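PDB 6NP3: aminoglycoside N(3)-acetyltransferase from Enterobacter cloacae, which transfers the acetyl group of acetyl-CoA to N3 of 2-deoxystreptamine antibiotics, probably conferring resistance to gentamicin, kanamycin, tobramycin and related aminoglycosides. Local coordinates for residues 22-27 with 145-150; 58-63 with 120-125; 114-119 with 133-138. All coordinates share one frame; numbering follows the deposited sequence.

Contacts 1 and 2 lie in the buried core and share the mixed sheet, where strands 22-27 and 55-59 are neighbours; contact 3, farther from the chain centre, joins two loops and is only partly buried. Their chemistry follows these places. Contact 1 is sulfur and hydrocarbon only, helix against sheet. Contact 2 is backbone pairing between strands, with side chains packed on both faces. Contact 3 relies on histidine rings, a serine and waters. M121 of contact 2 touches P146 and I147 of contact 1, R149 of contact 1 reaches P134 O of contact 3, and S61 OG of contact 2 bonds D118 O of contact 3 beside the bound gentamicin.

Contact 1 (22-27 with 145-150)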
ATOM      1  N   MET A  22      13.159  -5.099   4.162  1.00 10.92           N
ATOM      2  CA  MET A  22      12.300  -4.112   3.512  1.00 10.69           C
ATOM      3  C   MET A  22      10.879  -4.660   3.672  1.00 10.80           C
ATOM      4  O   MET A  22      10.531  -5.664   3.034  1.00 11.88           O
ATOM      5  CB  MET A  22      12.686  -4.066   2.031  1.00 11.30           C
ATOM      6  CG  MET A  22      11.700  -3.355   1.098  1.00 12.23           C
ATOM      7  SD  MET A  22      11.693  -1.583   1.141  1.00 12.79           S
ATOM      8  CE  MET A  22      10.439  -1.264   2.376  1.00 12.72           C
ATOM      9  N   VAL A  23      10.060  -4.023   4.514  0.83 11.01           N
ATOM     10  CA  VAL A  23       8.755  -4.563   4.906  0.83 11.28           C
ATOM     11  C   VAL A  23       7.640  -3.576   4.577  0.83 11.30           C
ATOM     12  O   VAL A  23       7.737  -2.383   4.897  0.83 11.85           O
ATOM     13  CB  VAL A  23       8.735  -4.921   6.404  0.83 13.06           C
ATOM     14  CG1 VAL A  23       7.351  -5.327   6.875  0.83 13.67           C
ATOM     15  CG2 VAL A  23       9.752  -5.992   6.683  0.83 14.51           C
ATOM     16  N   MET A  24       6.557  -4.096   3.980  1.00 11.18           N
ATOM     17  CA  MET A  24       5.340  -3.331   3.724  1.00 10.98           C
ATOM     18  C   MET A  24       4.240  -3.931   4.583  1.00 11.10           C
ATOM     19  O   MET A  24       3.782  -5.059   4.305  1.00 11.82           O
ATOM     20  CB  MET A  24       4.954  -3.404   2.248  1.00 11.08           C
ATOM     21  CG  MET A  24       3.707  -2.621   1.918  1.00 12.31           C
ATOM     22  SD  MET A  24       3.524  -2.413   0.156  1.00 13.46           S
ATOM     23  CE  MET A  24       2.202  -1.236   0.133  1.00 14.49           C
ATOM     24  N   PRO A  25       3.776  -3.233   5.606  1.00 11.61           N
ATOM     25  CA  PRO A  25       2.749  -3.790   6.484  1.00 12.25           C
ATOM     26  C   PRO A  25       1.335  -3.449   6.034  1.00 12.82           C
ATOM     27  O   PRO A  25       1.050  -2.380   5.492  1.00 13.49           O
ATOM     28  CB  PRO A  25       3.059  -3.128   7.837  1.00 13.53           C
ATOM     29  CG  PRO A  25       3.526  -1.756   7.433  1.00 14.61           C
ATOM     30  CD  PRO A  25       4.316  -1.960   6.132  1.00 12.72           C
ATOM     31  N   HIS A  26       0.441  -4.374   6.357  1.00 13.55           N
ATOM     32  CA  HIS A  26      -1.002  -4.201   6.226  1.00 13.90           C
ATOM     33  C   HIS A  26      -1.554  -4.669   7.558  1.00 13.42           C
ATOM     34  O   HIS A  26      -1.372  -5.829   7.917  1.00 15.32           O
ATOM     35  CB  HIS A  26      -1.611  -5.032   5.083  1.00 14.76           C
ATOM     36  CG  HIS A  26      -1.133  -4.621   3.730  1.00 15.42           C
ATOM     37  ND1 HIS A  26      -1.477  -3.415   3.170  1.00 16.38           N
ATOM     38  CD2 HIS A  26      -0.305  -5.232   2.856  1.00 16.78           C
ATOM     39  CE1 HIS A  26      -0.890  -3.308   1.989  1.00 17.29           C
ATOM     40  NE2 HIS A  26      -0.180  -4.394   1.776  1.00 16.73           N
ATOM     41  N   VAL A  27      -2.223  -3.790   8.290  1.00 13.80           N
ATOM     42  CA  VAL A  27      -2.522  -4.056   9.699  1.00 14.77           C
ATOM     43  C   VAL A  27      -4.004  -3.856  10.002  1.00 15.93           C
ATOM     44  O   VAL A  27      -4.586  -2.823   9.653  1.00 18.05           O
ATOM     45  CB  VAL A  27      -1.692  -3.136  10.619  1.00 15.30           C
ATOM     46  CG1 VAL A  27      -1.964  -3.428  12.101  1.00 16.29           C
ATOM     47  CG2 VAL A  27      -0.220  -3.236  10.288  1.00 14.91           C
ATOM     48  N   SER A 145       6.576   3.046 -10.098  1.00 12.50           N
ATOM     49  CA  SER A 145       6.027   3.454  -8.813  1.00 12.45           C
ATOM     50  C   SER A 145       6.881   2.957  -7.661  1.00 12.01           C
ATOM     51  O   SER A 145       7.760   2.108  -7.810  1.00 11.86           O
ATOM     52  CB  SER A 145       4.610   2.918  -8.642  1.00 12.65           C
ATOM     53  OG  SER A 145       4.642   1.524  -8.385  1.00 12.23           O
ATOM     54  N   PRO A 146       6.582   3.417  -6.443  1.00 11.35           N
ATOM     55  CA  PRO A 146       7.274   2.869  -5.270  1.00 11.26           C
ATOM     56  C   PRO A 146       7.080   1.375  -5.106  1.00 11.60           C
ATOM     57  O   PRO A 146       7.988   0.685  -4.619  1.00 11.47           O
ATOM     58  CB  PRO A 146       6.668   3.663  -4.118  1.00 11.90           C
ATOM     59  CG  PRO A 146       6.363   5.017  -4.716  1.00 11.68           C
ATOM     60  CD  PRO A 146       5.829   4.643  -6.110  1.00 11.97           C
ATOM     61  N   ILE A 147       5.929   0.840  -5.508  1.00 11.46           N
ATOM     62  CA  ILE A 147       5.748  -0.605  -5.463  1.00 11.91           C
ATOM     63  C   ILE A 147       6.741  -1.298  -6.373  1.00 11.08           C
ATOM     64  O   ILE A 147       7.296  -2.345  -6.019  1.00 11.26           O
ATOM     65  CB  ILE A 147       4.316  -0.971  -5.875  1.00 13.53           C
ATOM     66  CG1 ILE A 147       3.279  -0.403  -4.933  1.00 17.96           C
ATOM     67  CG2 ILE A 147       4.129  -2.480  -6.075  1.00 12.93           C
ATOM     68  CD1 ILE A 147       3.341  -0.950  -3.604  1.00 17.76           C
ATOM     69  N   ALA A 148       6.938  -0.778  -7.582  1.00 11.23           N
ATOM     70  CA  ALA A 148       7.927  -1.387  -8.461  1.00 11.89           C
ATOM     71  C   ALA A 148       9.292  -1.474  -7.787  1.00 11.38           C
ATOM     72  O   ALA A 148       9.979  -2.492  -7.895  1.00 12.10           O
ATOM     73  CB  ALA A 148       8.015  -0.617  -9.773  1.00 12.88           C
ATOM     74  N   ARG A 149       9.729  -0.404  -7.145  1.00 11.41           N
ATOM     75  CA  ARG A 149      11.038  -0.415  -6.502  1.00 11.18           C
ATOM     76  C   ARG A 149      11.069  -1.350  -5.294  1.00 10.97           C
ATOM     77  O   ARG A 149      12.054  -2.066  -5.086  1.00 11.67           O
ATOM     78  CB  ARG A 149      11.448   1.024  -6.187  1.00 11.36           C
ATOM     79  CG  ARG A 149      11.812   1.770  -7.459  1.00 12.26           C
ATOM     80  CD  ARG A 149      12.310   3.204  -7.218  1.00 12.67           C
ATOM     81  NE  ARG A 149      11.287   4.054  -6.628  1.00 12.35           N
ATOM     82  CZ  ARG A 149      10.307   4.645  -7.321  1.00 12.28           C
ATOM     83  NH1 ARG A 149      10.199   4.519  -8.642  1.00 13.89           N
ATOM     84  NH2 ARG A 149       9.416   5.362  -6.673  1.00 12.90           N
ATOM     85  N   PHE A 150       9.991  -1.387  -4.503  1.00 10.65           N
ATOM     86  CA  PHE A 150       9.865  -2.338  -3.394  1.00 10.30           C
ATOM     87  C   PHE A 150      10.053  -3.769  -3.873  1.00 10.58           C
ATOM     88  O   PHE A 150      10.726  -4.567  -3.222  1.00 11.28           O
ATOM     89  CB  PHE A 150       8.467  -2.113  -2.793  1.00 11.05           C
ATOM     90  CG  PHE A 150       7.989  -3.149  -1.819  1.00 10.37           C
ATOM     91  CD1 PHE A 150       8.464  -3.177  -0.538  1.00 10.88           C
ATOM     92  CD2 PHE A 150       6.995  -4.029  -2.170  1.00 11.80           C
ATOM     93  CE1 PHE A 150       8.012  -4.091   0.351  1.00 11.86           C
ATOM     94  CE2 PHE A 150       6.537  -4.952  -1.242  1.00 11.89           C
ATOM     95  CZ  PHE A 150       7.050  -4.962   0.005  1.00 12.01           C
TER
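M22 and M24, on one side of strand 22-27 in the interior of the mixed sheet, receive F150 and I147 of helix 146-151, a helix-on-sheet contact in the buried core. The two methionines approach the F150 ring differently. M24 lies across the ring at about a right angle, its CB 3.4 Å from F150 CZ. With CG anti to the backbone N (chi1 -180°) and the chain extended beyond it, SD comes over one face, offset toward the rim, 4.4 Å from the F150 ring centroid. M22 instead bends back on itself: its CG is 3.6 Å from F150 CD1, and its SD sits at the ring edge, 5.3 Å from the F150 centroid and 82° off the normal. Both are Met-aromatic contacts, one facial and one at the edge. Beyond the ring, M24 CE meets I147 CD1 at 3.9 Å. L57 and I157, from the strands flanking 22-27, also touch F150. The helix starts at S145, an N-cap whose OG accepts a weak bond from A148 N (3.3 Å). No hydrogen bond joins the strand to the helix; the backbones of M22 and M24 bond to strand 156-160, that of V23 to N55 and L57 of strand 55-59. The helix thus meets this strand through sulfur, methyl and aromatic surfaces alone, probably by dispersion with a small electrostatic share where sulfur meets the ring.

Contact 2 (58-63 with 120-125); sequences AFVSWR and SMAAIG
A58 and A122 form an antiparallel hydrogen-bonded pair, and F59 with M121 the non-hydrogen-bonded pair that follows. The backbone bonds come first: A58 N reaches A122 O and A122 N reaches A58 O, each at 2.8 Å. Beyond them the regular ladder gives way to a bifurcated arrangement, in which S120 O accepts from both V60 N and S61 N at 2.9 Å. V60 N lies in the carbonyl plane, whereas S61 N is tilted 18° from it, and S61 has a positive phi (53°) where the chain turns out of the strand. Between the ladder bonds M121 CA also comes 3.3 Å from A58 O, a CA-H...O contact.

The sulfur and aromatic contacts are on the face carrying F59 and M121. In the conformer described, M121 bends at chi2 (-80°), laying SD against the F59 backbone, 3.6 Å from F59 CA, while its CE meets F59 CD1. SD stands obliquely to the F59 ring, a Met-aromatic contact, and S120 O lies at the ring edge. F98 stacks on F59, and Y141 meets it edge-to-face. On the other face V60 CG1 packs on A122 CB at 3.7 Å, beneath helix 101-106.

Polar side chains are held elsewhere: S120 OG by R113 NE and S114 O, S61 OG by D118 O. The whole is the end of an antiparallel strand pair in the mixed sheet, where the C-terminal end of strand 55-59 runs into the loop that brings S61 to the gentamicin pocket.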
ATOM      1  N   ALA A  58       4.687   1.959   3.338  1.00 10.86           N
ATOM      2  CA  ALA A  58       3.266   1.784   3.594  1.00 11.07           C
ATOM      3  C   ALA A  58       2.457   2.530   2.560  1.00 10.95           C
ATOM      4  O   ALA A  58       2.822   3.633   2.168  1.00 11.63           O
ATOM      5  CB  ALA A  58       2.889   2.274   4.997  1.00 12.44           C
ATOM      6  N   PHE A  59       1.351   1.931   2.137  1.00 11.46           N
ATOM      7  CA  PHE A  59       0.391   2.606   1.265  1.00 11.40           C
ATOM      8  C   PHE A  59      -0.560   3.429   2.133  1.00 11.39           C
ATOM      9  O   PHE A  59      -1.473   2.891   2.766  1.00 12.65           O
ATOM     10  CB  PHE A  59      -0.341   1.570   0.425  1.00 12.03           C
ATOM     11  CG  PHE A  59      -1.510   2.122  -0.338  1.00 12.14           C
ATOM     12  CD1 PHE A  59      -1.446   3.345  -0.960  1.00 13.38           C
ATOM     13  CD2 PHE A  59      -2.668   1.390  -0.452  1.00 13.53           C
ATOM     14  CE1 PHE A  59      -2.552   3.830  -1.660  1.00 14.23           C
ATOM     15  CE2 PHE A  59      -3.748   1.878  -1.135  1.00 14.98           C
ATOM     16  CZ  PHE A  59      -3.685   3.076  -1.753  1.00 14.39           C
ATOM     17  N   VAL A  60      -0.340   4.742   2.173  1.00 11.91           N
ATOM     18  CA  VAL A  60      -1.076   5.580   3.115  1.00 12.13           C
ATOM     19  C   VAL A  60      -2.173   6.414   2.460  1.00 12.17           C
ATOM     20  O   VAL A  60      -3.136   6.800   3.132  1.00 12.87           O
ATOM     21  CB  VAL A  60      -0.155   6.466   3.979  1.00 13.06           C
ATOM     22  CG1 VAL A  60       0.924   5.615   4.659  1.00 13.92           C
ATOM     23  CG2 VAL A  60       0.515   7.572   3.177  1.00 13.53           C
ATOM     24  N   SER A  61      -2.040   6.702   1.173  1.00 12.05           N
ATOM     25  CA  SER A  61      -3.015   7.527   0.434  1.00 12.08           C
ATOM     26  C   SER A  61      -3.231   8.853   1.173  1.00 12.09           C
ATOM     27  O   SER A  61      -2.298   9.412   1.762  1.00 13.15           O
ATOM     28  CB  SER A  61      -4.249   6.690   0.192  1.00 12.73           C
ATOM     29  OG  SER A  61      -5.209   7.349  -0.617  1.00 12.69           O
ATOM     30  N   TRP A  62      -4.453   9.379   1.101  1.00 12.59           N
ATOM     31  CA  TRP A  62      -4.768  10.734   1.547  1.00 12.71           C
ATOM     32  C   TRP A  62      -6.232  10.741   1.959  1.00 13.47           C
ATOM     33  O   TRP A  62      -7.109  10.383   1.160  1.00 14.20           O
ATOM     34  CB  TRP A  62      -4.548  11.704   0.397  1.00 14.00           C
ATOM     35  CG  TRP A  62      -4.864  13.152   0.665  1.00 13.96           C
ATOM     36  CD1 TRP A  62      -4.934  13.790   1.869  1.00 14.85           C
ATOM     37  CD2 TRP A  62      -5.113  14.135  -0.318  1.00 14.19           C
ATOM     38  NE1 TRP A  62      -5.223  15.119   1.690  1.00 15.88           N
ATOM     39  CE2 TRP A  62      -5.308  15.362   0.352  1.00 15.32           C
ATOM     40  CE3 TRP A  62      -5.149  14.111  -1.700  1.00 14.75           C
ATOM     41  CZ2 TRP A  62      -5.603  16.533  -0.314  1.00 16.09           C
ATOM     42  CZ3 TRP A  62      -5.423  15.284  -2.365  1.00 15.26           C
ATOM     43  CH2 TRP A  62      -5.641  16.481  -1.672  1.00 15.91           C
ATOM     44  N   ARG A  63      -6.487  11.182   3.195  1.00 14.30           N
ATOM     45  CA  ARG A  63      -7.846  11.318   3.722  1.00 15.33           C
ATOM     46  C   ARG A  63      -8.762  12.067   2.768  1.00 15.94           C
ATOM     47  O   ARG A  63      -9.924  11.689   2.585  1.00 17.73           O
ATOM     48  CB  ARG A  63      -7.779  12.061   5.054  1.00 16.25           C
ATOM     49  CG  ARG A  63      -9.110  12.200   5.773  1.00 18.45           C
ATOM     50  CD  ARG A  63      -8.982  13.184   6.924  1.00 19.59           C
ATOM     51  NE  ARG A  63      -9.040  14.564   6.453  1.00 21.39           N
ATOM     52  CZ  ARG A  63      -8.978  15.628   7.246  1.00 21.78           C
ATOM     53  NH1 ARG A  63      -8.827  15.478   8.550  1.00 23.45           N
ATOM     54  NH2 ARG A  63      -9.047  16.843   6.730  1.00 22.62           N
ATOM     55  N   SER A 120      -0.555   7.637  -2.463  1.00 11.50           N
ATOM     56  CA  SER A 120       0.622   8.069  -1.742  1.00 11.54           C
ATOM     57  C   SER A 120       1.195   6.982  -0.848  1.00 11.24           C
ATOM     58  O   SER A 120       0.481   6.306  -0.112  1.00 11.63           O
ATOM     59  CB  SER A 120       0.286   9.291  -0.903  1.00 11.75           C
ATOM     60  OG  SER A 120       1.446   9.854  -0.302  1.00 12.87           O
ATOM     61  N   MET A 121       2.521   6.888  -0.874  0.53 11.36           N
ATOM     62  CA  MET A 121       3.280   5.898  -0.124  0.53 11.34           C
ATOM     63  C   MET A 121       4.234   6.586   0.846  0.53 12.11           C
ATOM     64  O   MET A 121       4.891   7.571   0.489  0.53 13.05           O
ATOM     65  CB  MET A 121       4.123   5.060  -1.096  0.53 11.83           C
ATOM     66  CG  MET A 121       3.345   4.335  -2.168  0.53 12.10           C
ATOM     67  SD  MET A 121       2.608   2.832  -1.568  0.53 12.57           S
ATOM     68  CE  MET A 121       1.497   2.463  -2.915  0.53 12.36           C
ATOM     69  N   ALA A 122       4.366   6.017   2.045  1.00 11.47           N
ATOM     70  CA  ALA A 122       5.237   6.545   3.081  1.00 11.67           C
ATOM     71  C   ALA A 122       6.355   5.547   3.312  1.00 11.87           C
ATOM     72  O   ALA A 122       6.107   4.346   3.320  1.00 12.45           O
ATOM     73  CB  ALA A 122       4.445   6.740   4.367  1.00 13.46           C
ATOM     74  N   ALA A 123       7.581   6.043   3.499  1.00 11.81           N
ATOM     75  CA  ALA A 123       8.701   5.163   3.754  1.00 11.84           C
ATOM     76  C   ALA A 123       9.589   5.699   4.855  1.00 12.03           C
ATOM     77  O   ALA A 123       9.890   6.899   4.910  1.00 12.41           O
ATOM     78  CB  ALA A 123       9.567   4.962   2.515  1.00 13.21           C
ATOM     79  N   ILE A 124      10.071   4.771   5.669  1.00 11.61           N
ATOM     80  CA  ILE A 124      11.003   5.049   6.757  1.00 12.29           C
ATOM     81  C   ILE A 124      12.219   4.159   6.546  1.00 12.16           C
ATOM     82  O   ILE A 124      12.075   2.941   6.377  1.00 12.73           O
ATOM     83  CB  ILE A 124      10.373   4.733   8.126  1.00 13.58           C
ATOM     84  CG1 ILE A 124       9.184   5.651   8.397  1.00 14.06           C
ATOM     85  CG2 ILE A 124      11.400   4.896   9.239  1.00 15.46           C
ATOM     86  CD1 ILE A 124       8.263   5.196   9.454  1.00 14.80           C
ATOM     87  N   GLY A 125      13.410   4.743   6.606  1.00 12.34           N
ATOM     88  CA  GLY A 125      14.650   3.997   6.570  1.00 12.33           C
ATOM     89  C   GLY A 125      15.634   4.597   5.596  1.00 12.01           C
ATOM     90  O   GLY A 125      15.334   5.576   4.899  1.00 12.52           O
TER

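Contact 3 (114-119 with 133-138). Unlike the reference sequence in segment 114-119: S114 (reference Thr). With LLL ((2R,3R,4R,5R)-2-((1S,2S,3R,4S,6R)-4,6-diamino-3-((2R,3R,6S)-3-amino-6-(aminomethyl)-tetrahydro-2H-pyran-2-yloxy)-2-hydr oxycyclohexyloxy)-5-methyl-4-(methylamino)-tetrahydro-2H-pyran-3,5-diol), chain B.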
ATOM      1  N   SER A 114       5.462   9.926  -0.772  1.00 13.06           N
ATOM      2  CA  SER A 114       5.443  10.030  -2.223  0.95 12.54           C
ATOM      3  C   SER A 114       4.429  11.074  -2.687  1.00 12.93           C
ATOM      4  O   SER A 114       3.469  11.409  -1.993  1.00 13.66           O
ATOM      5  CB  SER A 114       5.200   8.678  -2.877  0.95 12.36           C
ATOM      6  OG  SER A 114       3.819   8.346  -2.899  0.95 11.47           O
ATOM      7  N   ALA A 115       4.639  11.529  -3.911  1.00 13.40           N
ATOM      8  CA  ALA A 115       3.950  12.670  -4.493  1.00 14.05           C
ATOM      9  C   ALA A 115       2.595  12.360  -5.117  1.00 13.98           C
ATOM     10  O   ALA A 115       1.908  13.302  -5.526  1.00 15.33           O
ATOM     11  CB  ALA A 115       4.859  13.282  -5.564  1.00 15.13           C
ATOM     12  N   HIS A 116       2.226  11.108  -5.291  1.00 12.90           N
ATOM     13  CA  HIS A 116       0.937  10.772  -5.885  1.00 11.78           C
ATOM     14  C   HIS A 116      -0.143  10.898  -4.829  1.00 12.44           C
ATOM     15  O   HIS A 116      -0.122  10.168  -3.834  1.00 13.08           O
ATOM     16  CB  HIS A 116       1.007   9.352  -6.407  1.00 12.69           C
ATOM     17  CG  HIS A 116      -0.112   8.979  -7.301  1.00 12.03           C
ATOM     18  ND1 HIS A 116      -1.438   9.051  -6.937  1.00 12.59           N
ATOM     19  CD2 HIS A 116      -0.081   8.481  -8.558  1.00 13.28           C
ATOM     20  CE1 HIS A 116      -2.171   8.612  -7.943  1.00 12.29           C
ATOM     21  NE2 HIS A 116      -1.369   8.248  -8.930  1.00 12.72           N
ATOM     22  N   PRO A 117      -1.074  11.839  -4.981  1.00 13.27           N
ATOM     23  CA  PRO A 117      -1.955  12.124  -3.845  1.00 14.39           C
ATOM     24  C   PRO A 117      -2.859  10.967  -3.470  1.00 15.19           C
ATOM     25  O   PRO A 117      -3.067  10.715  -2.282  1.00 19.66           O
ATOM     26  CB  PRO A 117      -2.722  13.375  -4.294  1.00 14.98           C
ATOM     27  CG  PRO A 117      -1.836  14.032  -5.249  1.00 14.94           C
ATOM     28  CD  PRO A 117      -1.205  12.874  -6.019  1.00 14.68           C
ATOM     29  N   ASP A 118      -3.369  10.229  -4.450  1.00 12.80           N
ATOM     30  CA  ASP A 118      -4.283   9.132  -4.166  1.00 12.62           C
ATOM     31  C   ASP A 118      -3.550   7.846  -3.822  1.00 12.13           C
ATOM     32  O   ASP A 118      -4.026   7.078  -2.984  1.00 13.10           O
ATOM     33  CB  ASP A 118      -5.248   8.903  -5.337  1.00 13.42           C
ATOM     34  CG  ASP A 118      -6.356   7.972  -4.970  1.00 13.11           C
ATOM     35  OD1 ASP A 118      -7.210   8.326  -4.112  1.00 13.82           O
ATOM     36  OD2 ASP A 118      -6.375   6.849  -5.511  1.00 14.04           O
ATOM     37  N   ALA A 119      -2.438   7.573  -4.497  1.00 11.95           N
ATOM     38  CA  ALA A 119      -1.639   6.378  -4.258  1.00 12.20           C
ATOM     39  C   ALA A 119      -0.486   6.609  -3.285  1.00 11.65           C
ATOM     40  O   ALA A 119       0.408   5.764  -3.185  1.00 11.55           O
ATOM     41  CB  ALA A 119      -1.099   5.859  -5.592  1.00 12.39           C
ATOM     42  N   ALA A 133      10.244   8.226  -4.636  1.00 13.25           N
ATOM     43  CA  ALA A 133      10.251   9.083  -5.829  1.00 14.79           C
ATOM     44  C   ALA A 133      11.012   8.382  -6.940  1.00 14.04           C
ATOM     45  O   ALA A 133      12.059   7.773  -6.675  1.00 15.75           O
ATOM     46  CB  ALA A 133      10.930  10.425  -5.521  1.00 16.26           C
ATOM     47  N   PRO A 134      10.532   8.463  -8.188  1.00 14.24           N
ATOM     48  CA  PRO A 134       9.344   9.204  -8.607  1.00 14.02           C
ATOM     49  C   PRO A 134       8.042   8.480  -8.249  1.00 13.31           C
ATOM     50  O   PRO A 134       7.990   7.254  -8.104  1.00 13.31           O
ATOM     51  CB  PRO A 134       9.503   9.266 -10.125  1.00 15.56           C
ATOM     52  CG  PRO A 134      10.269   7.997 -10.473  1.00 16.00           C
ATOM     53  CD  PRO A 134      11.252   7.858  -9.328  1.00 15.10           C
ATOM     54  N   HIS A 135       6.975   9.255  -8.149  1.00 12.94           N
ATOM     55  CA  HIS A 135       5.649   8.659  -8.033  1.00 12.32           C
ATOM     56  C   HIS A 135       4.687   9.575  -8.797  1.00 12.59           C
ATOM     57  O   HIS A 135       4.010  10.441  -8.234  1.00 14.51           O
ATOM     58  CB  HIS A 135       5.204   8.445  -6.602  1.00 11.89           C
ATOM     59  CG  HIS A 135       4.096   7.473  -6.499  1.00 11.02           C
ATOM     60  ND1 HIS A 135       3.516   7.149  -5.299  1.00 11.28           N
ATOM     61  CD2 HIS A 135       3.507   6.695  -7.440  1.00 11.53           C
ATOM     62  CE1 HIS A 135       2.605   6.217  -5.503  1.00 11.28           C
ATOM     63  NE2 HIS A 135       2.563   5.939  -6.796  1.00 11.66           N
ATOM     64  N   GLU A 136       4.564   9.327 -10.085  1.00 13.44           N
ATOM     65  CA  GLU A 136       3.870  10.242 -10.981  1.00 14.17           C
ATOM     66  C   GLU A 136       2.437   9.812 -11.222  1.00 14.18           C
ATOM     67  O   GLU A 136       2.095   8.627 -11.178  1.00 13.71           O
ATOM     68  CB  GLU A 136       4.635  10.353 -12.308  1.00 15.63           C
ATOM     69  CG  GLU A 136       5.962  11.088 -12.083  1.00 17.78           C
ATOM     70  CD  GLU A 136       6.967  10.926 -13.203  1.00 22.00           C
ATOM     71  OE1 GLU A 136       6.639  10.297 -14.222  1.00 22.80           O
ATOM     72  OE2 GLU A 136       8.099  11.429 -13.052  1.00 26.71           O
ATOM     73  N   MET A 137       1.603  10.806 -11.491  1.00 14.51           N
ATOM     74  CA  MET A 137       0.268  10.522 -11.977  1.00 15.29           C
ATOM     75  C   MET A 137       0.368   9.632 -13.205  1.00 13.54           C
ATOM     76  O   MET A 137       1.206   9.836 -14.086  1.00 14.92           O
ATOM     77  CB  MET A 137      -0.458  11.835 -12.279  1.00 16.53           C
ATOM     78  CG  MET A 137      -0.754  12.610 -11.002  1.00 17.15           C
ATOM     79  SD  MET A 137      -2.174  11.961 -10.091  1.00 17.93           S
ATOM     80  CE  MET A 137      -3.478  12.646 -11.073  1.00 18.54           C
ATOM     81  N   GLY A 138      -0.465   8.608 -13.236  1.00 14.12           N
ATOM     82  CA  GLY A 138      -0.420   7.633 -14.291  1.00 15.25           C
ATOM     83  C   GLY A 138       0.402   6.407 -13.969  1.00 15.13           C
ATOM     84  O   GLY A 138       0.412   5.464 -14.772  1.00 16.26           O
TER
HETATM   85  C11 LLL B 301     -10.836  -1.702  -1.538  0.81 25.28           C
HETATM   86  O11 LLL B 301      -9.430  -1.703  -1.899  0.81 19.54           O
HETATM   87  C21 LLL B 301     -10.961  -2.458  -0.218  0.81 28.73           C
HETATM   88  N21 LLL B 301      -9.977  -1.896   0.700  0.81 30.20           N
HETATM   89  C31 LLL B 301     -10.584  -3.881  -0.402  0.81 28.69           C
HETATM   90  C41 LLL B 301     -11.528  -4.498  -1.422  0.81 29.31           C
HETATM   91  C51 LLL B 301     -11.428  -3.688  -2.709  0.81 29.22           C
HETATM   92  O51 LLL B 301     -11.707  -2.337  -2.468  0.81 28.20           O
HETATM   93  C61 LLL B 301     -12.430  -4.188  -3.727  0.81 29.85           C
HETATM   94  N61 LLL B 301     -12.302  -3.372  -4.933  0.81 29.57           N
HETATM   95  C12 LLL B 301      -7.141   1.331  -3.724  0.19 17.21           C
HETATM   96  N12 LLL B 301      -6.493   2.251  -4.649  0.19 16.97           N
HETATM   97  C22 LLL B 301      -6.821  -0.124  -4.068  0.81 17.33           C
HETATM   98  C32 LLL B 301      -7.471  -0.997  -3.013  0.19 19.27           C
HETATM   99  N32 LLL B 301      -7.164  -2.402  -3.295  0.19 20.46           N
HETATM  100  C42 LLL B 301      -8.992  -0.850  -2.960  0.19 19.52           C
HETATM  101  C52 LLL B 301      -9.348   0.624  -2.760  0.19 17.92           C
HETATM  102  O52 LLL B 301     -10.742   0.766  -2.905  0.19 17.59           O
HETATM  103  C62 LLL B 301      -8.661   1.531  -3.761  0.19 16.77           C
HETATM  104  O62 LLL B 301      -8.927   2.873  -3.396  0.81 13.57           O
HETATM  105  C13 LLL B 301      -9.453   3.740  -4.403  0.19 15.22           C
HETATM  106  C23 LLL B 301      -8.945   5.141  -4.074  0.19 14.76           C
HETATM  107  O23 LLL B 301      -7.536   5.088  -3.991  0.19 14.71           O
HETATM  108  C33 LLL B 301      -9.473   5.601  -2.703  0.19 14.73           C
HETATM  109  N33 LLL B 301      -9.066   7.001  -2.451  0.19 14.61           N
HETATM  110  C43 LLL B 301     -11.010   5.474  -2.701  0.19 15.04           C
HETATM  111  O43 LLL B 301     -11.501   6.464  -3.583  0.19 15.19           O
HETATM  112  C53 LLL B 301     -11.434   4.075  -3.160  0.19 15.04           C
HETATM  113  O53 LLL B 301     -10.894   3.731  -4.415  0.19 14.96           O
HETATM  114  C83 LLL B 301     -11.560   5.697  -1.287  0.19 15.40           C
HETATM  115  C93 LLL B 301      -8.374   7.124  -1.150  0.81 15.30           C
HETATM  116  O   HOH W   1       2.470  12.708  -8.574  1.00 22.71           O
HETATM  117  O   HOH W   2      -2.305   7.400 -11.437  1.00 12.86           O
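H135, which follows the cis-proline P134, is the residue of 133-138 most enclosed by 114-119. In the S114 conformer described, its ND1 shares a 2.7 Å hydrogen bond with S114 OG, either atom being a possible donor; the same OG is bonded to M121 N, and H135 NE2 to A140 O. Both ring nitrogens are then engaged, which would fix the ring's rotation. H116 CB sits over the centre of one face, 3.5 Å from the H135 centroid, a CH-pi contact, and A119 O comes to the edge, 3.2 Å from H135 CE1. The carbonyl O of H135 takes a 2.8 Å bond from a water that reaches A115 O more weakly.

E136 contributes its backbone: its O lies near the plane of the H116 ring, at the edge, 3.4 Å from H116 CD2. M137 follows, bent at chi2 and chi3, and places SD 4.1 Å from the H116 centroid, 17° off the normal, a Met-aromatic contact; A119 CB lies on the opposite face, so that the imidazole is sandwiched. At G138 the backbone N donates to a second water, 2.8 Å away, which is also bonded to H116 NE2.

Loop 114-119 also carries D118, a first-shell residue of the aminoglycoside pocket, which accepts gentamicin O23 at OD2 (2.6 Å) and N33 at OD1; H135 and M137 pack behind it against H116.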